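Local structure of transcription factor IWS1 (Saccharomyces cerevisiae, 3NFQ) at residues Phe103-Leu116 and Arg140-Pro152. The protein takes part in regulating RNA polymerase II transcription through its conserved helical central domain, and may act both during and after recruitment of the TATA-binding protein. Numbering follows the deposited sequence.
Sequences FAALNDLPVKTEHL and RLAEKLIAEWTRP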
ATOM      1  N   PHE A 103      -4.495  -5.272   0.805  1.00 14.72           N
ATOM      2  CA  PHE A 103      -4.184  -6.397   1.663  1.00 15.41           C
ATOM      3  C   PHE A 103      -4.382  -7.722   0.898  1.00 15.21           C
ATOM      4  O   PHE A 103      -3.636  -8.656   1.064  1.00 17.01           O
ATOM      5  CB  PHE A 103      -5.013  -6.340   2.970  1.00 14.40           C
ATOM      6  CG  PHE A 103      -4.313  -5.601   4.100  1.00 17.16           C
ATOM      7  CD1 PHE A 103      -4.778  -4.360   4.530  1.00 15.78           C
ATOM      8  CD2 PHE A 103      -3.231  -6.179   4.745  1.00 17.45           C
ATOM      9  CE1 PHE A 103      -4.129  -3.681   5.614  1.00 18.98           C
ATOM     10  CE2 PHE A 103      -2.595  -5.498   5.815  1.00 21.61           C
ATOM     11  CZ  PHE A 103      -3.045  -4.274   6.226  1.00 17.59           C
ATOM     12  N   ALA A 104      -5.349  -7.798   0.001  1.00 17.01           N
ATOM     13  CA  ALA A 104      -5.485  -9.032  -0.753  1.00 18.27           C
ATOM     14  C   ALA A 104      -4.292  -9.253  -1.677  1.00 19.56           C
ATOM     15  O   ALA A 104      -3.793 -10.382  -1.843  1.00 19.41           O
ATOM     16  CB  ALA A 104      -6.839  -9.029  -1.579  1.00 17.04           C
ATOM     17  N   ALA A 105      -3.810  -8.175  -2.295  1.00 19.36           N
ATOM     18  CA  ALA A 105      -2.616  -8.253  -3.121  1.00 20.55           C
ATOM     19  C   ALA A 105      -1.375  -8.592  -2.319  1.00 20.84           C
ATOM     20  O   ALA A 105      -0.560  -9.365  -2.797  1.00 23.92           O
ATOM     21  CB  ALA A 105      -2.429  -6.925  -3.916  1.00 21.01           C
ATOM     22  N   LEU A 106      -1.219  -8.074  -1.100  1.00 19.89           N
ATOM     23  CA  LEU A 106      -0.051  -8.371  -0.268  1.00 20.58           C
ATOM     24  C   LEU A 106      -0.071  -9.831   0.232  1.00 24.13           C
ATOM     25  O   LEU A 106       0.979 -10.407   0.549  1.00 23.02           O
ATOM     26  CB  LEU A 106      -0.006  -7.499   0.967  1.00 22.34           C
ATOM     27  CG  LEU A 106       0.303  -5.992   0.794  1.00 20.96           C
ATOM     28  CD1 LEU A 106      -0.094  -5.241   2.022  1.00 24.55           C
ATOM     29  CD2 LEU A 106       1.812  -5.822   0.476  1.00 22.81           C
ATOM     30  N   ASN A 107      -1.261 -10.424   0.266  1.00 25.28           N
ATOM     31  CA  ASN A 107      -1.415 -11.778   0.792  1.00 27.73           C
ATOM     32  C   ASN A 107      -0.665 -12.798  -0.059  1.00 29.00           C
ATOM     33  O   ASN A 107      -0.250 -13.849   0.432  1.00 29.83           O
ATOM     34  CB  ASN A 107      -2.896 -12.120   0.893  1.00 27.95           C
ATOM     35  CG  ASN A 107      -3.115 -13.476   1.483  1.00 29.28           C
ATOM     36  OD1 ASN A 107      -3.521 -14.388   0.797  1.00 31.81           O
ATOM     37  ND2 ASN A 107      -2.701 -13.646   2.701  1.00 21.70           N
ATOM     38  N   ASP A 108      -0.445 -12.448  -1.316  1.00 30.84           N
ATOM     39  CA  ASP A 108       0.200 -13.296  -2.304  1.00 31.86           C
ATOM     40  C   ASP A 108       1.711 -13.013  -2.557  1.00 30.70           C
ATOM     41  O   ASP A 108       2.351 -13.742  -3.314  1.00 31.06           O
ATOM     42  CB  ASP A 108      -0.530 -13.122  -3.645  1.00 34.33           C
ATOM     43  CG  ASP A 108      -1.977 -13.619  -3.615  1.00 38.23           C
ATOM     44  OD1 ASP A 108      -2.231 -14.722  -3.082  1.00 42.28           O
ATOM     45  OD2 ASP A 108      -2.852 -12.885  -4.134  1.00 43.43           O
ATOM     46  N   LEU A 109       2.268 -11.967  -1.949  1.00 28.07           N
ATOM     47  CA  LEU A 109       3.636 -11.550  -2.191  1.00 26.55           C
ATOM     48  C   LEU A 109       4.569 -12.161  -1.179  1.00 25.09           C
ATOM     49  O   LEU A 109       4.229 -12.196  -0.005  1.00 25.53           O
ATOM     50  CB  LEU A 109       3.744 -10.029  -2.011  1.00 25.51           C
ATOM     51  CG  LEU A 109       3.944  -9.068  -3.154  1.00 30.48           C
ATOM     52  CD1 LEU A 109       4.278  -7.697  -2.539  1.00 26.97           C
ATOM     53  CD2 LEU A 109       5.076  -9.487  -4.130  1.00 30.08           C
ATOM     54  N   PRO A 110       5.739 -12.670  -1.622  1.00 25.70           N
ATOM     55  CA  PRO A 110       6.669 -13.259  -0.656  1.00 25.27           C
ATOM     56  C   PRO A 110       7.449 -12.251   0.233  1.00 25.37           C
ATOM     57  O   PRO A 110       8.697 -12.219   0.220  1.00 26.72           O
ATOM     58  CB  PRO A 110       7.595 -14.121  -1.530  1.00 24.55           C
ATOM     59  CG  PRO A 110       7.533 -13.470  -2.888  1.00 27.92           C
ATOM     60  CD  PRO A 110       6.184 -12.854  -3.023  1.00 24.03           C
ATOM     61  N   VAL A 111       6.727 -11.452   1.014  1.00 25.27           N
ATOM     62  CA  VAL A 111       7.359 -10.417   1.851  1.00 23.95           C
ATOM     63  C   VAL A 111       8.218 -10.986   2.997  1.00 26.60           C
ATOM     64  O   VAL A 111       7.812 -11.912   3.698  1.00 26.56           O
ATOM     65  CB  VAL A 111       6.266  -9.507   2.417  1.00 24.01           C
ATOM     66  CG1 VAL A 111       6.854  -8.384   3.264  1.00 21.97           C
ATOM     67  CG2 VAL A 111       5.420  -8.956   1.263  1.00 19.92           C
ATOM     68  N   LYS A 112       9.366 -10.369   3.234  1.00 27.98           N
ATOM     69  CA  LYS A 112      10.245 -10.761   4.337  1.00 29.54           C
ATOM     70  C   LYS A 112      10.495  -9.574   5.260  1.00 29.22           C
ATOM     71  O   LYS A 112      10.168  -8.430   4.943  1.00 27.06           O
ATOM     72  CB  LYS A 112      11.591 -11.262   3.799  1.00 30.36           C
ATOM     73  CG  LYS A 112      11.522 -12.395   2.788  1.00 33.38           C
ATOM     74  CD  LYS A 112      10.749 -13.587   3.367  1.00 40.91           C
ATOM     75  CE  LYS A 112      10.735 -14.783   2.421  1.00 44.00           C
ATOM     76  NZ  LYS A 112      10.044 -15.876   3.132  1.00 47.64           N
ATOM     77  N   THR A 113      11.103  -9.847   6.406  1.00 30.11           N
ATOM     78  CA  THR A 113      11.384  -8.807   7.366  1.00 31.15           C
ATOM     79  C   THR A 113      12.153  -7.627   6.732  1.00 30.45           C
ATOM     80  O   THR A 113      11.838  -6.482   6.999  1.00 29.79           O
ATOM     81  CB  THR A 113      12.110  -9.378   8.607  1.00 32.32           C
ATOM     82  OG1 THR A 113      11.204 -10.224   9.344  1.00 33.49           O
ATOM     83  CG2 THR A 113      12.579  -8.245   9.535  1.00 33.51           C
ATOM     84  N   GLU A 114      13.125  -7.901   5.874  1.00 30.32           N
ATOM     85  CA  GLU A 114      13.915  -6.805   5.301  1.00 30.71           C
ATOM     86  C   GLU A 114      13.083  -5.827   4.458  1.00 29.74           C
ATOM     87  O   GLU A 114      13.345  -4.611   4.450  1.00 28.84           O
ATOM     88  CB  GLU A 114      15.110  -7.309   4.488  1.00 31.54           C
ATOM     89  CG  GLU A 114      14.784  -8.298   3.395  1.00 36.20           C
ATOM     90  CD  GLU A 114      14.945  -9.771   3.835  1.00 43.38           C
ATOM     91  OE1 GLU A 114      14.776 -10.084   5.066  1.00 44.88           O
ATOM     92  OE2 GLU A 114      15.234 -10.605   2.924  1.00 44.44           O
ATOM     93  N   HIS A 115      12.097  -6.358   3.738  1.00 27.03           N
ATOM     94  CA  HIS A 115      11.189  -5.494   2.980  1.00 26.29           C
ATOM     95  C   HIS A 115      10.309  -4.666   3.879  1.00 25.77           C
ATOM     96  O   HIS A 115      10.069  -3.508   3.574  1.00 26.28           O
ATOM     97  CB  HIS A 115      10.327  -6.303   2.043  1.00 25.47           C
ATOM     98  CG  HIS A 115      11.072  -7.366   1.303  1.00 27.84           C
ATOM     99  ND1 HIS A 115      11.994  -7.088   0.312  1.00 29.23           N
ATOM    100  CD2 HIS A 115      10.997  -8.713   1.381  1.00 28.45           C
ATOM    101  CE1 HIS A 115      12.464  -8.221  -0.176  1.00 26.58           C
ATOM    102  NE2 HIS A 115      11.868  -9.221   0.450  1.00 30.45           N
ATOM    103  N   LEU A 116       9.804  -5.253   4.962  1.00 25.30           N
ATOM    104  CA  LEU A 116       9.001  -4.492   5.931  1.00 27.24           C
ATOM    105  C   LEU A 116       9.789  -3.308   6.517  1.00 28.33           C
ATOM    106  O   LEU A 116       9.241  -2.226   6.741  1.00 28.47           O
ATOM    107  CB  LEU A 116       8.516  -5.400   7.064  1.00 26.74           C
ATOM    108  CG  LEU A 116       7.604  -6.533   6.600  1.00 26.32           C
ATOM    109  CD1 LEU A 116       7.333  -7.529   7.725  1.00 24.26           C
ATOM    110  CD2 LEU A 116       6.326  -5.954   6.077  1.00 23.12           C
ATOM    111  N   ARG A 140      -7.479  -9.009  11.299  1.00 17.54           N
ATOM    112  CA  ARG A 140      -7.007 -10.388  11.471  1.00 17.81           C
ATOM    113  C   ARG A 140      -6.118 -10.824  10.333  1.00 17.42           C
ATOM    114  O   ARG A 140      -5.177 -11.565  10.506  1.00 16.11           O
ATOM    115  CB  ARG A 140      -8.223 -11.314  11.613  1.00 18.16           C
ATOM    116  CG  ARG A 140      -9.001 -11.075  12.896  1.00 21.02           C
ATOM    117  CD  ARG A 140      -8.128 -11.205  14.204  1.00 29.97           C
ATOM    118  NE  ARG A 140      -8.463 -10.021  14.939  1.00 39.33           N
ATOM    119  CZ  ARG A 140      -7.677  -8.958  15.153  1.00 41.27           C
ATOM    120  NH1 ARG A 140      -6.371  -8.910  14.842  1.00 42.72           N
ATOM    121  NH2 ARG A 140      -8.224  -7.932  15.753  1.00 42.51           N
ATOM    122  N   LEU A 141      -6.440 -10.393   9.124  1.00 16.53           N
ATOM    123  CA  LEU A 141      -5.578 -10.671   7.993  1.00 17.56           C
ATOM    124  C   LEU A 141      -4.216  -9.981   8.225  1.00 18.33           C
ATOM    125  O   LEU A 141      -3.167 -10.597   7.996  1.00 19.68           O
ATOM    126  CB  LEU A 141      -6.245 -10.290   6.636  1.00 16.20           C
ATOM    127  CG  LEU A 141      -5.279 -10.302   5.428  1.00 15.79           C
ATOM    128  CD1 LEU A 141      -4.624 -11.646   5.168  1.00 17.87           C
ATOM    129  CD2 LEU A 141      -6.075  -9.790   4.180  1.00 17.87           C
ATOM    130  N   ALA A 142      -4.224  -8.746   8.749  1.00 19.02           N
ATOM    131  CA  ALA A 142      -2.962  -8.023   9.025  1.00 16.96           C
ATOM    132  C   ALA A 142      -2.146  -8.807  10.072  1.00 18.60           C
ATOM    133  O   ALA A 142      -0.958  -8.943   9.954  1.00 18.14           O
ATOM    134  CB  ALA A 142      -3.274  -6.579   9.508  1.00 15.68           C
ATOM    135  N   GLU A 143      -2.812  -9.345  11.086  1.00 18.64           N
ATOM    136  CA  GLU A 143      -2.150 -10.126  12.125  1.00 20.78           C
ATOM    137  C   GLU A 143      -1.579 -11.439  11.579  1.00 20.42           C
ATOM    138  O   GLU A 143      -0.483 -11.830  11.955  1.00 18.95           O
ATOM    139  CB  GLU A 143      -3.170 -10.351  13.259  1.00 22.15           C
ATOM    140  CG  GLU A 143      -2.825 -11.370  14.223  1.00 25.11           C
ATOM    141  CD  GLU A 143      -4.017 -11.705  15.101  1.00 33.65           C
ATOM    142  OE1 GLU A 143      -4.311 -12.922  15.171  1.00 35.42           O
ATOM    143  OE2 GLU A 143      -4.679 -10.746  15.647  1.00 34.21           O
ATOM    144  N   LYS A 144      -2.300 -12.098  10.675  1.00 18.25           N
ATOM    145  CA  LYS A 144      -1.775 -13.291   9.990  1.00 18.81           C
ATOM    146  C   LYS A 144      -0.570 -12.961   9.140  1.00 19.22           C
ATOM    147  O   LYS A 144       0.419 -13.700   9.122  1.00 17.43           O
ATOM    148  CB  LYS A 144      -2.844 -13.903   9.076  1.00 19.28           C
ATOM    149  CG  LYS A 144      -2.286 -15.061   8.242  1.00 22.75           C
ATOM    150  CD  LYS A 144      -3.187 -15.262   7.016  1.00 27.97           C
ATOM    151  CE  LYS A 144      -2.428 -15.769   5.785  1.00 29.96           C
ATOM    152  NZ  LYS A 144      -3.552 -16.385   4.914  1.00 34.69           N
ATOM    153  N   LEU A 145      -0.642 -11.845   8.411  1.00 18.54           N
ATOM    154  CA  LEU A 145       0.446 -11.522   7.485  1.00 20.04           C
ATOM    155  C   LEU A 145       1.702 -11.130   8.249  1.00 19.77           C
ATOM    156  O   LEU A 145       2.796 -11.532   7.876  1.00 21.13           O
ATOM    157  CB  LEU A 145       0.059 -10.375   6.582  1.00 18.73           C
ATOM    158  CG  LEU A 145      -0.955 -10.840   5.523  1.00 19.11           C
ATOM    159  CD1 LEU A 145      -1.389  -9.588   4.741  1.00 21.40           C
ATOM    160  CD2 LEU A 145      -0.319 -11.836   4.608  1.00 23.16           C
ATOM    161  N   ILE A 146       1.566 -10.318   9.259  1.00 21.71           N
ATOM    162  CA  ILE A 146       2.786  -9.940   9.991  1.00 23.58           C
ATOM    163  C   ILE A 146       3.521 -11.142  10.635  1.00 24.88           C
ATOM    164  O   ILE A 146       4.765 -11.196  10.660  1.00 25.59           O
ATOM    165  CB  ILE A 146       2.524  -8.769  11.007  1.00 25.24           C
ATOM    166  CG1 ILE A 146       3.835  -8.092  11.419  1.00 28.82           C
ATOM    167  CG2 ILE A 146       1.760  -9.169  12.189  1.00 26.13           C
ATOM    168  CD1 ILE A 146       4.280  -7.089  10.330  1.00 23.12           C
ATOM    169  N   ALA A 147       2.752 -12.060  11.210  1.00 24.08           N
ATOM    170  CA  ALA A 147       3.301 -13.311  11.770  1.00 23.18           C
ATOM    171  C   ALA A 147       4.003 -14.104  10.703  1.00 23.61           C
ATOM    172  O   ALA A 147       5.109 -14.614  10.900  1.00 25.69           O
ATOM    173  CB  ALA A 147       2.166 -14.136  12.422  1.00 21.06           C
ATOM    174  N   GLU A 148       3.375 -14.213   9.550  1.00 22.61           N
ATOM    175  CA  GLU A 148       3.922 -14.976   8.478  1.00 24.72           C
ATOM    176  C   GLU A 148       5.199 -14.342   7.922  1.00 24.58           C
ATOM    177  O   GLU A 148       6.206 -15.032   7.684  1.00 23.87           O
ATOM    178  CB  GLU A 148       2.855 -15.091   7.394  1.00 25.24           C
ATOM    179  CG  GLU A 148       3.256 -15.852   6.209  1.00 29.77           C
ATOM    180  CD  GLU A 148       2.136 -15.957   5.193  1.00 34.90           C
ATOM    181  OE1 GLU A 148       1.000 -16.306   5.568  1.00 37.90           O
ATOM    182  OE2 GLU A 148       2.390 -15.718   3.999  1.00 37.84           O
ATOM    183  N   TRP A 149       5.147 -13.032   7.669  1.00 23.32           N
ATOM    184  CA  TRP A 149       6.239 -12.370   6.984  1.00 22.83           C
ATOM    185  C   TRP A 149       7.454 -12.370   7.903  1.00 23.45           C
ATOM    186  O   TRP A 149       8.574 -12.405   7.419  1.00 25.34           O
ATOM    187  CB  TRP A 149       5.864 -10.935   6.643  1.00 21.30           C
ATOM    188  CG  TRP A 149       4.828 -10.857   5.555  1.00 20.64           C
ATOM    189  CD1 TRP A 149       4.561 -11.790   4.618  1.00 21.59           C
ATOM    190  CD2 TRP A 149       3.971  -9.742   5.281  1.00 20.23           C
ATOM    191  NE1 TRP A 149       3.530 -11.364   3.796  1.00 20.93           N
ATOM    192  CE2 TRP A 149       3.164 -10.096   4.183  1.00 19.66           C
ATOM    193  CE3 TRP A 149       3.761  -8.519   5.898  1.00 19.23           C
ATOM    194  CZ2 TRP A 149       2.199  -9.209   3.629  1.00 21.04           C
ATOM    195  CZ3 TRP A 149       2.810  -7.624   5.351  1.00 20.22           C
ATOM    196  CH2 TRP A 149       2.023  -7.999   4.244  1.00 21.28           C
ATOM    197  N   THR A 150       7.221 -12.342   9.206  1.00 24.04           N
ATOM    198  CA  THR A 150       8.355 -12.310  10.170  1.00 25.08           C
ATOM    199  C   THR A 150       8.690 -13.716  10.753  1.00 27.65           C
ATOM    200  O   THR A 150       9.375 -13.826  11.785  1.00 27.20           O
ATOM    201  CB  THR A 150       8.055 -11.385  11.321  1.00 25.39           C
ATOM    202  OG1 THR A 150       6.943 -11.895  12.060  1.00 24.53           O
ATOM    203  CG2 THR A 150       7.724  -9.936  10.802  1.00 23.78           C
ATOM    204  N   ARG A 151       8.192 -14.773  10.105  1.00 29.02           N
ATOM    205  CA  ARG A 151       8.335 -16.144  10.647  1.00 31.76           C
ATOM    206  C   ARG A 151       9.797 -16.608  10.655  1.00 34.88           C
ATOM    207  O   ARG A 151      10.538 -16.289   9.734  1.00 34.33           O
ATOM    208  CB  ARG A 151       7.477 -17.132   9.844  1.00 30.46           C
ATOM    209  CG  ARG A 151       8.008 -17.425   8.439  1.00 29.31           C
ATOM    210  CD  ARG A 151       6.965 -18.138   7.680  1.00 24.87           C
ATOM    211  NE  ARG A 151       7.342 -18.587   6.340  1.00 26.56           N
ATOM    212  CZ  ARG A 151       7.290 -17.818   5.240  1.00 27.82           C
ATOM    213  NH1 ARG A 151       6.952 -16.536   5.330  1.00 26.06           N
ATOM    214  NH2 ARG A 151       7.570 -18.324   4.050  1.00 26.65           N
ATOM    215  N   PRO A 152      10.222 -17.311  11.732  1.00 38.82           N
ATOM    216  CA  PRO A 152      11.566 -17.927  11.852  1.00 41.79           C
ATOM    217  C   PRO A 152      12.138 -18.579  10.600  1.00 45.80           C
ATOM    218  O   PRO A 152      13.332 -18.490  10.381  1.00 47.21           O
ATOM    219  CB  PRO A 152      11.377 -18.953  12.944  1.00 41.28           C
ATOM    220  CG  PRO A 152      10.371 -18.304  13.863  1.00 40.34           C
ATOM    221  CD  PRO A 152       9.437 -17.488  12.969  1.00 38.45           C
TER
HETATM  222  O   HOH W   1       2.272 -12.788   1.670  1.00 29.58           O
HETATM  223  O   HOH W   2      -2.898 -17.100   2.450  1.00 35.57           O
HETATM  224  O   HOH W   3       6.850 -14.392   3.410  1.00 29.82           O
HETATM  225  O   HOH W   4       7.566 -16.548   1.861  1.00 52.93           O
HETATM  226  O   HOH W   5      11.942 -12.544   7.349  1.00 45.02           O
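Trp-149 lays one face of its indole against Val-111: Val-111 CB sits 3.4 Å from the centroid of the five-membered ring and 3° off its normal, a CH-pi contact. Val-111 CG1, anti to the backbone N (chi1 -178°), reaches over Trp-149 CD2, while CG2 lies nearer CE2, and the two methyls thus sit near the two ends of the CD2-CE2 bond shared by the rings. Leu-116 CD2 approaches Trp-149 CE3 at 3.6 Å, and Leu-106 CB meets the CZ2-CH2 side. The indole N-H is satisfied through water: Trp-149 NE1 donates to a water at 2.9 Å lying in the ring plane, which in turn is within donating distance of Leu-106 O and Leu-109 O. Replacing Trp-149 by alanine removes the whole indole, which would probably open a gap between Val-111, Leu-116 and Leu-106 and leave this water without its N-H donor. Farther along, Leu-145 CD1 comes in near the plane of the Phe-103 ring, at its edge, 3.9 Å from Phe-103 CD2. Leu-141 CD2 packs on Phe-103 CB. At the polar margin, one water accepts from both Lys-112 NZ and Arg-151 NH2, bridging two like charges. The contact sets the C-terminal two-thirds of helix 136-149 against the end of helix 96-107, the link carrying Val-111, and the start of helix 113-119, within the TFIIS N-terminal-like bundle; helix 77-85 adds Leu-78 against Leu-106 and Val-111, and helix 121-130 places Tyr-128 edge-to-face with Phe-103.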